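Long-range contacts in coiled-coil quantitatively-enriched protein 1 (PDB 7CUJ), which helps link telomeres to the centrosome in meiosis as part of the meiotic bouquet, and is needed for telomere length regulation and chromosome segregation: residues Ile14-Ser19 / Glu280-Ile285; Ser101-Phe106 / Leu209-Leu214; Gln142-Glu147 / Pro160-Cys165. One frame throughout, in Å; residues are numbered along the deposited sequence.

In the fold
This chain is one piece of a longer protein. All three contacts reach one six-stranded parallel sheet with helices packed on it. Contacts 1 and 2 are buried, with centres about 7 Å apart. Their strands, 11-16 and 208-213, are neighbours joined by backbone hydrogen bonds. Their helices, 275-294 and 102-112, also touch each other. Contact 1 is mainly apolar, while contact 2 adds a buried lysine and a histidine to its apolar packing. Contact 3 lies toward the opposite edge of the sheet from contact 1, at strands 146-148 and 162-166, its centre about 17 Å from that of contact 2. It is partly buried, pairs two strands, and is held mainly by backbone hydrogen bonds.

Contact 1. Residues Ile14-Ser19 / Glu280-Ile285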
loop_
_atom_site.group_PDB
_atom_site.type_symbol
_atom_site.label_atom_id
_atom_site.label_comp_id
_atom_site.label_asym_id
_atom_site.label_seq_id
_atom_site.Cartn_x
_atom_site.Cartn_y
_atom_site.Cartn_z
ATOM N N ILE A 14 -9.034 33.331 -3.637
ATOM C CA ILE A 14 -10.218 33.242 -2.801
ATOM C C ILE A 14 -10.200 31.879 -2.113
ATOM O O ILE A 14 -10.488 30.855 -2.731
ATOM C CB ILE A 14 -11.496 33.464 -3.637
ATOM C CG1 ILE A 14 -11.470 34.820 -4.351
ATOM C CG2 ILE A 14 -12.742 33.301 -2.777
ATOM C CD1 ILE A 14 -12.458 34.952 -5.485
ATOM N N GLY A 15 -9.832 31.886 -0.829
ATOM C CA GLY A 15 -9.806 30.674 -0.030
ATOM C C GLY A 15 -11.209 30.271 0.413
ATOM O O GLY A 15 -11.868 31.008 1.141
ATOM N N LEU A 16 -11.641 29.088 -0.034
ATOM C CA LEU A 16 -12.960 28.562 0.277
ATOM C C LEU A 16 -12.805 27.227 0.998
ATOM O O LEU A 16 -11.982 26.400 0.606
ATOM C CB LEU A 16 -13.741 28.377 -1.028
ATOM C CG LEU A 16 -14.124 29.659 -1.767
ATOM C CD1 LEU A 16 -14.555 29.348 -3.190
ATOM C CD2 LEU A 16 -15.228 30.400 -1.030
ATOM N N PRO A 17 -13.600 26.962 2.060
ATOM C CA PRO A 17 -13.422 25.748 2.858
ATOM C C PRO A 17 -13.986 24.507 2.168
ATOM O O PRO A 17 -14.938 24.596 1.396
ATOM C CB PRO A 17 -14.210 26.060 4.140
ATOM C CG PRO A 17 -15.304 27.010 3.686
ATOM C CD PRO A 17 -14.702 27.810 2.546
ATOM N N MET A 18 -13.379 23.350 2.462
ATOM C CA MET A 18 -13.856 22.076 1.946
ATOM C C MET A 18 -14.994 21.568 2.828
ATOM O O MET A 18 -15.039 21.848 4.025
ATOM C CB MET A 18 -12.740 21.024 1.921
ATOM C CG MET A 18 -11.551 21.398 1.058
ATOM S SD MET A 18 -10.501 19.959 0.714
ATOM C CE MET A 18 -11.175 19.442 -0.862
ATOM N N SER A 19 -15.902 20.805 2.213
ATOM C CA SER A 19 -17.004 20.171 2.919
ATOM C C SER A 19 -16.493 18.953 3.687
ATOM O O SER A 19 -15.375 18.497 3.457
ATOM C CB SER A 19 -18.083 19.783 1.950
ATOM O OG SER A 19 -17.525 19.141 0.815
ATOM N N GLU A 280 -22.003 30.337 6.049
ATOM C CA GLU A 280 -21.843 31.686 6.571
ATOM C C GLU A 280 -20.587 32.324 5.983
ATOM O O GLU A 280 -20.645 33.432 5.453
ATOM C CB GLU A 280 -21.728 31.671 8.096
ATOM C CG GLU A 280 -23.060 31.628 8.820
ATOM C CD GLU A 280 -22.927 31.493 10.328
ATOM O OE1 GLU A 280 -23.389 32.401 11.045
ATOM O OE2 GLU A 280 -22.363 30.474 10.783
ATOM N N LYS A 281 -19.461 31.605 6.089
ATOM C CA LYS A 281 -18.160 32.088 5.649
ATOM C C LYS A 281 -18.185 32.353 4.147
ATOM O O LYS A 281 -17.663 33.371 3.696
ATOM C CB LYS A 281 -17.061 31.079 6.000
ATOM C CG LYS A 281 -16.717 30.967 7.479
ATOM C CD LYS A 281 -15.960 29.696 7.814
ATOM C CE LYS A 281 -15.803 29.467 9.304
ATOM N NZ LYS A 281 -15.251 28.123 9.597
ATOM N N THR A 282 -18.805 31.436 3.391
ATOM C CA THR A 282 -18.837 31.492 1.936
ATOM C C THR A 282 -19.599 32.733 1.474
ATOM O O THR A 282 -19.172 33.406 0.539
ATOM C CB THR A 282 -19.403 30.198 1.333
ATOM O OG1 THR A 282 -18.679 29.093 1.876
ATOM C CG2 THR A 282 -19.322 30.163 -0.177
ATOM N N ARG A 283 -20.720 33.024 2.145
ATOM C CA ARG A 283 -21.553 34.167 1.808
ATOM C C ARG A 283 -20.816 35.466 2.121
ATOM O O ARG A 283 -20.848 36.397 1.321
ATOM C CB ARG A 283 -22.896 34.090 2.541
ATOM C CG ARG A 283 -23.860 33.093 1.915
ATOM C CD ARG A 283 -25.061 32.761 2.773
ATOM N NE ARG A 283 -25.857 31.740 2.106
ATOM C CZ ARG A 283 -27.064 31.339 2.489
ATOM N NH1 ARG A 283 -27.642 31.875 3.551
ATOM N NH2 ARG A 283 -27.693 30.402 1.801
ATOM N N ASP A 284 -20.146 35.506 3.280
ATOM C CA ASP A 284 -19.417 36.683 3.726
ATOM C C ASP A 284 -18.258 36.976 2.777
ATOM O O ASP A 284 -17.974 38.138 2.491
ATOM C CB ASP A 284 -18.984 36.560 5.190
ATOM C CG ASP A 284 -20.111 36.807 6.182
ATOM O OD1 ASP A 284 -21.287 36.597 5.808
ATOM O OD2 ASP A 284 -19.807 37.213 7.324
ATOM N N ILE A 285 -17.602 35.916 2.286
ATOM C CA ILE A 285 -16.540 36.071 1.304
ATOM C C ILE A 285 -17.142 36.583 -0.004
ATOM O O ILE A 285 -16.564 37.455 -0.647
ATOM C CB ILE A 285 -15.726 34.771 1.123
ATOM C CG1 ILE A 285 -14.865 34.469 2.353
ATOM C CG2 ILE A 285 -14.878 34.832 -0.138
ATOM C CD1 ILE A 285 -14.410 33.029 2.451
#
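Ile285 gives up more surface here than any other residue and meets the strand with both of its branches. Its CG2 packs on CG2 of Ile14 at 3.7 Å, the two side chains sliding past each other in opposite directions. The longer branch goes to the next residue of the strand. CG1 stands beside the backbone N, chi1 -70°, and CD1 at its end lies 3.5 Å from Gly15 O. One turn earlier, Thr282 touches Leu16 and Pro17. The side chains of Leu16 and Thr282 cross at about a right angle, with Leu16 CD2 4.2 Å from Thr282 CG2. Pro17 points its CB toward the helix, and its CD is 4.2 Å from Thr282 OG1. That hydroxyl is hydrogen-bonded to Ile278 O in its own helix and weakly to Ser102 OG. It thus bonds outside the two segments, and what meets across them is mainly methyl groups. Leu304 touches both Ile14 and Ile285. The axes of the short segments 14-16 and 280-285 run nearly antiparallel, at 165°, and come within 9.5 Å. This is the packing of a parallel alpha/beta fold, in which helix 275-294 covers strand 11-16, one of the two outermost strands within this chain.

Contact 2. Residues Ser101-Phe106 / Leu209-Leu214; sequences SSKFLF and LRLIHL
Lys103 brings its aliphatic chain against the ring of His213, the two side chains reaching toward each other tip to tip. Lys103 CG and CD each lie 3.7 Å from His213 CE1, and Lys103 CE is 3.4 Å from His213 ND1. His213 ND1 has a weak hydrogen bond to Ala64 O. The lysine is extended beyond CG, which carries CE on to Leu211, where it meets CB at 3.9 Å. Its ammonium has partners outside the contact: a salt bridge to Glu218, a hydrogen bond to Tyr189 O and a cation-pi contact with the Tyr189 ring. An alanine here would probably leave Glu218 without its charged mate and open a gap beside His213 and Leu211. One turn along the helix, Phe106 crosses obliquely against Leu211. Phe106 CG is anti to the backbone N, chi1 170°, and ring atom CE2 reaches Leu211 CD1 at 3.9 Å. At the N-terminal end, Ser101 caps the helix, with weak bonds to its OG from the backbone N of Lys103 and Phe104. A water accepts from Ser102 N at 2.7 Å and is also hydrogen-bonded to His213 NE2. The first turn of helix 102-112 is thus joined to strand 208-213 through both apolar and polar groups. Glu218 OE1 also accepts from His213 N, so one carboxylate oxygen probably both balances the buried lysine charge and takes up the N-H of His213.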
loop_
_atom_site.group_PDB
_atom_site.type_symbol
_atom_site.label_atom_id
_atom_site.label_comp_id
_atom_site.label_asym_id
_atom_site.label_seq_id
_atom_site.Cartn_x
_atom_site.Cartn_y
_atom_site.Cartn_z
ATOM N N SER A 101 -20.162 21.861 -2.363
ATOM C CA SER A 101 -19.126 22.676 -2.980
ATOM C C SER A 101 -19.265 24.138 -2.566
ATOM O O SER A 101 -20.241 24.798 -2.915
ATOM C CB SER A 101 -19.113 22.531 -4.480
ATOM O OG SER A 101 -18.138 23.387 -5.059
ATOM N N SER A 102 -18.259 24.628 -1.833
ATOM C CA SER A 102 -18.140 26.029 -1.466
ATOM C C SER A 102 -17.952 26.887 -2.713
ATOM O O SER A 102 -18.196 28.088 -2.676
ATOM C CB SER A 102 -16.985 26.236 -0.525
ATOM O OG SER A 102 -17.381 26.026 0.819
ATOM N N LYS A 103 -17.487 26.262 -3.800
ATOM C CA LYS A 103 -17.185 26.977 -5.030
ATOM C C LYS A 103 -18.480 27.337 -5.756
ATOM O O LYS A 103 -18.655 28.476 -6.183
ATOM C CB LYS A 103 -16.232 26.158 -5.903
ATOM C CG LYS A 103 -14.800 26.107 -5.396
ATOM C CD LYS A 103 -13.861 25.359 -6.308
ATOM C CE LYS A 103 -12.429 25.427 -5.823
ATOM N NZ LYS A 103 -11.528 24.626 -6.683
ATOM N N PHE A 104 -19.376 26.351 -5.891
ATOM C CA PHE A 104 -20.688 26.559 -6.480
ATOM C C PHE A 104 -21.453 27.617 -5.684
ATOM O O PHE A 104 -22.017 28.541 -6.270
ATOM C CB PHE A 104 -21.461 25.239 -6.556
ATOM C CG PHE A 104 -21.255 24.448 -7.823
ATOM C CD1 PHE A 104 -19.987 24.039 -8.211
ATOM C CD2 PHE A 104 -22.334 24.091 -8.620
ATOM C CE1 PHE A 104 -19.802 23.308 -9.376
ATOM C CE2 PHE A 104 -22.149 23.355 -9.782
ATOM C CZ PHE A 104 -20.883 22.963 -10.159
ATOM N N LEU A 105 -21.450 27.473 -4.351
ATOM C CA LEU A 105 -22.164 28.379 -3.465
ATOM C C LEU A 105 -21.588 29.788 -3.588
ATOM O O LEU A 105 -22.341 30.761 -3.614
ATOM C CB LEU A 105 -22.084 27.869 -2.021
ATOM C CG LEU A 105 -22.753 28.753 -0.965
ATOM C CD1 LEU A 105 -24.237 28.935 -1.246
ATOM C CD2 LEU A 105 -22.545 28.181 0.429
ATOM N N PHE A 106 -20.253 29.881 -3.668
ATOM C CA PHE A 106 -19.585 31.162 -3.831
ATOM C C PHE A 106 -20.105 31.867 -5.082
ATOM O O PHE A 106 -20.477 33.037 -5.019
ATOM C CB PHE A 106 -18.062 31.005 -3.876
ATOM C CG PHE A 106 -17.329 32.260 -4.272
ATOM C CD1 PHE A 106 -17.046 33.244 -3.333
ATOM C CD2 PHE A 106 -16.949 32.477 -5.590
ATOM C CE1 PHE A 106 -16.387 34.409 -3.700
ATOM C CE2 PHE A 106 -16.293 33.643 -5.957
ATOM C CZ PHE A 106 -16.014 34.608 -5.012
ATOM N N LEU A 209 -9.125 35.973 -10.622
ATOM C CA LEU A 209 -9.566 35.428 -9.347
ATOM C C LEU A 209 -9.344 33.919 -9.371
ATOM O O LEU A 209 -9.645 33.266 -10.368
ATOM C CB LEU A 209 -11.053 35.750 -9.172
ATOM C CG LEU A 209 -11.399 37.021 -8.393
ATOM C CD1 LEU A 209 -10.543 38.205 -8.816
ATOM C CD2 LEU A 209 -12.876 37.352 -8.545
ATOM N N ARG A 210 -8.814 33.376 -8.270
ATOM C CA ARG A 210 -8.607 31.942 -8.143
ATOM C C ARG A 210 -9.424 31.409 -6.969
ATOM O O ARG A 210 -9.269 31.870 -5.841
ATOM C CB ARG A 210 -7.123 31.612 -7.956
ATOM C CG ARG A 210 -6.250 31.932 -9.161
ATOM C CD ARG A 210 -4.890 31.272 -9.049
ATOM N NE ARG A 210 -4.108 31.777 -7.927
ATOM C CZ ARG A 210 -2.962 31.251 -7.506
ATOM N NH1 ARG A 210 -2.455 30.192 -8.111
ATOM N NH2 ARG A 210 -2.325 31.786 -6.481
ATOM N N LEU A 211 -10.303 30.447 -7.262
ATOM C CA LEU A 211 -11.012 29.695 -6.241
ATOM C C LEU A 211 -10.104 28.547 -5.804
ATOM O O LEU A 211 -9.818 27.643 -6.588
ATOM C CB LEU A 211 -12.327 29.173 -6.836
ATOM C CG LEU A 211 -13.523 30.132 -6.854
ATOM C CD1 LEU A 211 -13.108 31.586 -7.022
ATOM C CD2 LEU A 211 -14.524 29.731 -7.924
ATOM N N ILE A 212 -9.630 28.623 -4.554
ATOM C CA ILE A 212 -8.685 27.664 -4.012
ATOM C C ILE A 212 -9.261 27.095 -2.719
ATOM O O ILE A 212 -9.537 27.839 -1.781
ATOM C CB ILE A 212 -7.303 28.317 -3.796
ATOM C CG1 ILE A 212 -6.690 28.776 -5.124
ATOM C CG2 ILE A 212 -6.375 27.371 -3.047
ATOM C CD1 ILE A 212 -5.423 29.591 -4.985
ATOM N N HIS A 213 -9.437 25.770 -2.683
ATOM C CA HIS A 213 -9.954 25.112 -1.495
ATOM C C HIS A 213 -8.882 25.067 -0.409
ATOM O O HIS A 213 -7.751 24.655 -0.664
ATOM C CB HIS A 213 -10.505 23.719 -1.822
ATOM C CG HIS A 213 -11.977 23.708 -2.057
ATOM N ND1 HIS A 213 -12.531 23.243 -3.231
ATOM C CD2 HIS A 213 -13.006 24.108 -1.282
ATOM C CE1 HIS A 213 -13.842 23.355 -3.169
ATOM N NE2 HIS A 213 -14.160 23.879 -1.983
ATOM N N LEU A 214 -9.268 25.494 0.799
ATOM C CA LEU A 214 -8.377 25.516 1.947
ATOM C C LEU A 214 -8.030 24.081 2.342
ATOM O O LEU A 214 -8.919 23.265 2.590
ATOM C CB LEU A 214 -9.049 26.261 3.106
ATOM C CG LEU A 214 -9.149 27.782 2.971
ATOM C CD1 LEU A 214 -10.215 28.337 3.904
ATOM C CD2 LEU A 214 -7.813 28.445 3.262
HETATM O O HOH W 1 -16.792 22.814 -0.531
#

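Contact 3. Residues Gln142-Glu147 / Pro160-Cys165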
loop_
_atom_site.group_PDB
_atom_site.type_symbol
_atom_site.label_atom_id
_atom_site.label_comp_id
_atom_site.label_asym_id
_atom_site.label_seq_id
_atom_site.Cartn_x
_atom_site.Cartn_y
_atom_site.Cartn_z
ATOM N N GLN A 142 -30.774 29.899 -11.651
ATOM C CA GLN A 142 -30.889 30.892 -10.591
ATOM C C GLN A 142 -30.968 32.299 -11.185
ATOM O O GLN A 142 -30.732 33.281 -10.481
ATOM C CB GLN A 142 -29.714 30.793 -9.611
ATOM C CG GLN A 142 -29.475 29.406 -9.025
ATOM C CD GLN A 142 -30.474 29.006 -7.967
ATOM O OE1 GLN A 142 -30.272 29.232 -6.775
ATOM N NE2 GLN A 142 -31.568 28.397 -8.398
ATOM N N ASN A 143 -31.304 32.383 -12.481
ATOM C CA ASN A 143 -31.459 33.637 -13.211
ATOM C C ASN A 143 -30.131 34.389 -13.295
ATOM O O ASN A 143 -30.067 35.574 -12.967
ATOM C CB ASN A 143 -32.567 34.528 -12.633
ATOM C CG ASN A 143 -33.953 33.930 -12.738
ATOM O OD1 ASN A 143 -34.269 33.237 -13.703
ATOM N ND2 ASN A 143 -34.792 34.202 -11.752
ATOM N N ILE A 144 -29.078 33.693 -13.743
ATOM C CA ILE A 144 -27.793 34.317 -14.024
ATOM C C ILE A 144 -27.447 34.049 -15.487
ATOM O O ILE A 144 -27.489 32.905 -15.936
ATOM C CB ILE A 144 -26.693 33.821 -13.058
ATOM C CG1 ILE A 144 -27.075 34.036 -11.589
ATOM C CG2 ILE A 144 -25.348 34.459 -13.385
ATOM C CD1 ILE A 144 -26.302 33.181 -10.609
ATOM N N ASP A 145 -27.111 35.121 -16.216
ATOM C CA ASP A 145 -26.842 35.053 -17.644
ATOM C C ASP A 145 -25.472 34.416 -17.880
ATOM O O ASP A 145 -24.482 35.113 -18.105
ATOM C CB ASP A 145 -27.014 36.425 -18.307
ATOM C CG ASP A 145 -26.754 36.436 -19.806
ATOM O OD1 ASP A 145 -26.899 35.371 -20.440
ATOM O OD2 ASP A 145 -26.407 37.510 -20.328
ATOM N N ALA A 146 -25.438 33.079 -17.838
ATOM C CA ALA A 146 -24.215 32.305 -17.994
ATOM C C ALA A 146 -24.344 31.378 -19.200
ATOM O O ALA A 146 -25.442 30.912 -19.494
ATOM C CB ALA A 146 -23.964 31.517 -16.734
ATOM N N GLU A 147 -23.221 31.106 -19.884
ATOM C CA GLU A 147 -23.221 30.194 -21.021
ATOM C C GLU A 147 -21.804 29.705 -21.336
ATOM O O GLU A 147 -20.824 30.351 -20.978
ATOM C CB GLU A 147 -23.909 30.843 -22.226
ATOM C CG GLU A 147 -24.999 29.974 -22.835
ATOM C CD GLU A 147 -26.201 30.720 -23.394
ATOM O OE1 GLU A 147 -26.440 31.866 -22.965
ATOM O OE2 GLU A 147 -26.902 30.148 -24.253
ATOM N N PRO A 160 -22.356 37.851 -22.347
ATOM C CA PRO A 160 -23.090 37.354 -21.178
ATOM C C PRO A 160 -22.580 37.925 -19.856
ATOM O O PRO A 160 -21.575 38.635 -19.821
ATOM C CB PRO A 160 -22.844 35.834 -21.186
ATOM C CG PRO A 160 -22.341 35.527 -22.580
ATOM C CD PRO A 160 -21.608 36.776 -23.019
ATOM N N ALA A 161 -23.292 37.599 -18.770
ATOM C CA ALA A 161 -22.872 37.963 -17.427
ATOM C C ALA A 161 -21.638 37.154 -17.020
ATOM O O ALA A 161 -20.791 37.662 -16.286
ATOM C CB ALA A 161 -24.017 37.798 -16.455
ATOM N N ILE A 162 -21.536 35.908 -17.512
ATOM C CA ILE A 162 -20.380 35.050 -17.267
ATOM C C ILE A 162 -20.275 33.964 -18.343
ATOM O O ILE A 162 -21.224 33.216 -18.570
ATOM C CB ILE A 162 -20.385 34.469 -15.830
ATOM C CG1 ILE A 162 -19.186 33.552 -15.572
ATOM C CG2 ILE A 162 -21.703 33.782 -15.498
ATOM C CD1 ILE A 162 -18.855 33.353 -14.105
ATOM N N TRP A 163 -19.109 33.896 -19.003
ATOM C CA TRP A 163 -18.722 32.765 -19.837
ATOM C C TRP A 163 -18.188 31.643 -18.947
ATOM O O TRP A 163 -17.422 31.906 -18.019
ATOM C CB TRP A 163 -17.649 33.177 -20.856
ATOM C CG TRP A 163 -18.109 34.001 -22.021
ATOM C CD1 TRP A 163 -17.830 35.319 -22.244
ATOM C CD2 TRP A 163 -18.887 33.562 -23.153
ATOM N NE1 TRP A 163 -18.389 35.735 -23.421
ATOM C CE2 TRP A 163 -19.045 34.681 -24.001
ATOM C CE3 TRP A 163 -19.474 32.346 -23.528
ATOM C CZ2 TRP A 163 -19.764 34.618 -25.195
ATOM C CZ3 TRP A 163 -20.184 32.285 -24.708
ATOM C CH2 TRP A 163 -20.326 33.406 -25.530
ATOM N N ILE A 164 -18.587 30.396 -19.242
ATOM C CA ILE A 164 -18.020 29.212 -18.608
ATOM C C ILE A 164 -17.164 28.480 -19.637
ATOM O O ILE A 164 -17.691 27.934 -20.605
ATOM C CB ILE A 164 -19.114 28.283 -18.034
ATOM C CG1 ILE A 164 -20.072 29.005 -17.083
ATOM C CG2 ILE A 164 -18.501 27.042 -17.394
ATOM C CD1 ILE A 164 -19.406 29.656 -15.890
ATOM N N CYS A 165 -15.846 28.450 -19.401
ATOM C CA CYS A 165 -14.903 27.922 -20.373
ATOM C C CYS A 165 -14.215 26.668 -19.836
ATOM O O CYS A 165 -13.699 26.656 -18.720
ATOM C CB CYS A 165 -13.856 28.967 -20.738
ATOM S SG CYS A 165 -12.875 28.524 -22.195
#
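Asp145 O accepts from two backbone donors of the facing segment. Ile162 N is bonded to it at 3.1 Å. The bond from Ala161 N, 2.8 Å to Asp145 O, is weak, bent to 124° at the hydrogen. Beyond this shared acceptor the donors alternate. Glu147 N gives its hydrogen to Ile162 O at 3.2 Å, and Ile164 N gives its own to Glu147 O at 2.8 Å. The latter is the straightest of the four, 167° at the hydrogen. Two of these oxygens also receive CA-H...O contacts, Ile162 O from Ala146 CA and Glu147 O from Trp163 CA. Asp145 OD2 lies against Pro160 CA at 3.4 Å, and Glu147 OE2 has a long, weak ion pair with Lys140 NZ. The strands are parallel, with Ala146 opposite Ile162 and Glu147 opposite Trp163. Strand 121-126, helix 129-141 and strand 146-148 form a beta-alpha-beta crossover, with strand 162-166 between the two strands. A Schellman motif with Asn143 at C-prime ends the helix, through Ile144 N to Leu139 O and Asn143 N to Lys140 O. An inverse gamma turn centred on Asp145 follows, with a weak bond from Ala146 N to Ile144 O. On one face, Ala146 CB packs on Ile162 CG2 at 3.4 Å. Ile162 CG1 is anti to N, chi1 179°, which leaves CG2 between N and the carbonyl carbon. On the other face Trp163 CE3 lies 3.5 Å from Glu147 O. Within the same segment, Pro160 CG sits 3.7 Å above the centre of the Trp163 ring. That ring stacks with Phe123 and meets Trp149 edge-to-face.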